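Local atomic coordinates of beta-N-acetylhexosaminidase (Beutenbergia cavernae, PDB entry 5BU9), a protein that probably hydrolyses terminal non-reducing N-acetyl-D-hexosamine residues in N-acetyl-beta-D-hexosaminides, as a member of glycosyl hydrolase family 3. Residues D79-N84 and N129-M134. Sequence-based numbering, arbitrary orientation.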
loop_
_atom_site.group_PDB
_atom_site.type_symbol
_atom_site.label_atom_id
_atom_site.label_comp_id
_atom_site.label_asym_id
_atom_site.label_seq_id
_atom_site.Cartn_x
_atom_site.Cartn_y
_atom_site.Cartn_z
ATOM N N ASP A 79 4.236 6.144 -4.441
ATOM C CA ASP A 79 2.894 6.431 -4.960
ATOM C C ASP A 79 2.946 6.969 -6.375
ATOM O O ASP A 79 3.011 8.206 -6.547
ATOM C CB ASP A 79 2.172 7.486 -4.101
ATOM C CG ASP A 79 1.452 6.894 -2.890
ATOM O OD1 ASP A 79 1.415 5.648 -2.718
ATOM O OD2 ASP A 79 0.910 7.703 -2.105
ATOM N N GLN A 80 2.888 6.088 -7.385
ATOM C CA GLN A 80 2.964 6.565 -8.772
ATOM C C GLN A 80 1.656 6.205 -9.490
ATOM O O GLN A 80 1.637 5.347 -10.348
ATOM C CB GLN A 80 4.191 5.982 -9.497
ATOM C CG GLN A 80 4.610 6.739 -10.793
ATOM C CD GLN A 80 5.481 7.983 -10.538
ATOM O OE1 GLN A 80 5.385 8.602 -9.491
ATOM N NE2 GLN A 80 6.348 8.330 -11.495
ATOM N N GLU A 81 0.560 6.856 -9.116
ATOM C CA GLU A 81 -0.746 6.606 -9.749
ATOM C C GLU A 81 -0.865 7.359 -11.052
ATOM O O GLU A 81 -1.439 6.853 -12.015
ATOM C CB GLU A 81 -1.919 7.028 -8.840
ATOM C CG GLU A 81 -2.012 6.303 -7.488
ATOM C CD GLU A 81 -3.012 6.962 -6.545
ATOM O OE1 GLU A 81 -3.982 7.606 -7.003
ATOM O OE2 GLU A 81 -2.811 6.873 -5.326
ATOM N N GLY A 82 -0.325 8.582 -11.060
ATOM C CA GLY A 82 -0.596 9.546 -12.114
ATOM C C GLY A 82 -1.437 10.734 -11.650
ATOM O O GLY A 82 -2.113 10.666 -10.608
ATOM N N GLY A 83 -1.369 11.833 -12.408
ATOM C CA GLY A 83 -2.201 12.993 -12.150
ATOM C C GLY A 83 -1.871 13.686 -10.832
ATOM O O GLY A 83 -0.752 14.152 -10.623
ATOM N N ASN A 84 -2.847 13.764 -9.942
ATOM C CA ASN A 84 -2.653 14.410 -8.642
ATOM C C ASN A 84 -1.807 13.565 -7.686
ATOM O O ASN A 84 -1.429 14.043 -6.626
ATOM C CB ASN A 84 -4.016 14.727 -8.011
ATOM C CG ASN A 84 -4.733 15.863 -8.742
ATOM O OD1 ASN A 84 -4.163 16.916 -8.967
ATOM N ND2 ASN A 84 -5.969 15.632 -9.135
ATOM N N ASN A 129 4.700 -0.434 -6.820
ATOM C CA ASN A 129 3.858 0.760 -6.977
ATOM C C ASN A 129 2.611 0.631 -6.094
ATOM O O ASN A 129 1.883 -0.360 -6.185
ATOM C CB ASN A 129 3.467 0.951 -8.452
ATOM C CG ASN A 129 2.964 2.365 -8.766
ATOM O OD1 ASN A 129 2.881 3.214 -7.891
ATOM N ND2 ASN A 129 2.632 2.618 -10.049
ATOM N N LEU A 130 2.361 1.622 -5.241
ATOM C CA LEU A 130 1.102 1.645 -4.487
ATOM C C LEU A 130 0.001 2.218 -5.397
ATOM O O LEU A 130 -0.441 3.376 -5.267
ATOM C CB LEU A 130 1.248 2.444 -3.170
ATOM C CG LEU A 130 2.425 2.063 -2.264
ATOM C CD1 LEU A 130 2.272 2.730 -0.900
ATOM C CD2 LEU A 130 2.556 0.547 -2.089
ATOM N N ALA A 131 -0.435 1.367 -6.320
ATOM C CA ALA A 131 -1.400 1.701 -7.371
ATOM C C ALA A 131 -1.575 0.372 -8.104
ATOM O O ALA A 131 -0.708 -0.466 -7.993
ATOM C CB ALA A 131 -0.858 2.821 -8.306
ATOM N N PRO A 132 -2.664 0.167 -8.867
ATOM C CA PRO A 132 -3.721 1.114 -9.216
ATOM C C PRO A 132 -4.819 1.217 -8.162
ATOM O O PRO A 132 -5.076 0.274 -7.425
ATOM C CB PRO A 132 -4.282 0.525 -10.508
ATOM C CG PRO A 132 -4.153 -1.001 -10.275
ATOM C CD PRO A 132 -2.885 -1.163 -9.484
ATOM N N VAL A 133 -5.465 2.373 -8.122
ATOM C CA VAL A 133 -6.725 2.573 -7.407
ATOM C C VAL A 133 -7.855 1.775 -8.048
ATOM O O VAL A 133 -8.212 2.001 -9.197
ATOM C CB VAL A 133 -7.088 4.065 -7.373
ATOM C CG1 VAL A 133 -8.494 4.264 -6.908
ATOM C CG2 VAL A 133 -6.120 4.824 -6.489
HETATM N N MSE A 134 -8.440 0.847 -7.309
HETATM C CA MSE A 134 -9.585 0.115 -7.835
HETATM C C MSE A 134 -10.864 0.464 -7.086
HETATM O O MSE A 134 -11.855 -0.262 -7.163
HETATM C CB MSE A 134 -9.321 -1.384 -7.788
HETATM C CG MSE A 134 -8.098 -1.756 -8.604
HETATM SE SE MSE A 134 -8.022 -3.642 -9.050
HETATM C CE MSE A 134 -9.275 -3.615 -10.555
#
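N129 turns its carboxamide onto Q80 and bonds both its backbone N-H and backbone C=O. With CG anti to the backbone N (chi1 -163°), the amide reaches strand 75-82. N129 OD1 accepts Q80 N at 2.9 Å, in the carbonyl plane on a lone pair. N129 ND2 donates to Q80 O, also 2.9 Å away, in a nearly straight bond (166°); the acceptor lies in the amide plane, but the donor sits above the Q80 carbonyl plane. The side chain thus pairs with the strand edge as a peptide group would, where the neighbouring parallel strand 128-129 ends.

Beyond it, E81 runs along the loop. Its CB leads to CG, which rests 3.8 Å from A131 CB; CD lies against V133 CG2, and OE1 approaches that same methyl to 3.5 Å. OE2 forms salt bridges with K184 and R154. One residue before Q80, D79 OD1 abuts L130 CB at 3.2 Å and hydrogen-bonds a glycerol, probably from the crystallisation liquor. K184 also bonds L130 O, linking both segments. In this TIM-barrel domain, two hydrogen bonds from one side-chain amide join neighbouring strand ends, and salt bridges fix the E81 carboxylate beside V133.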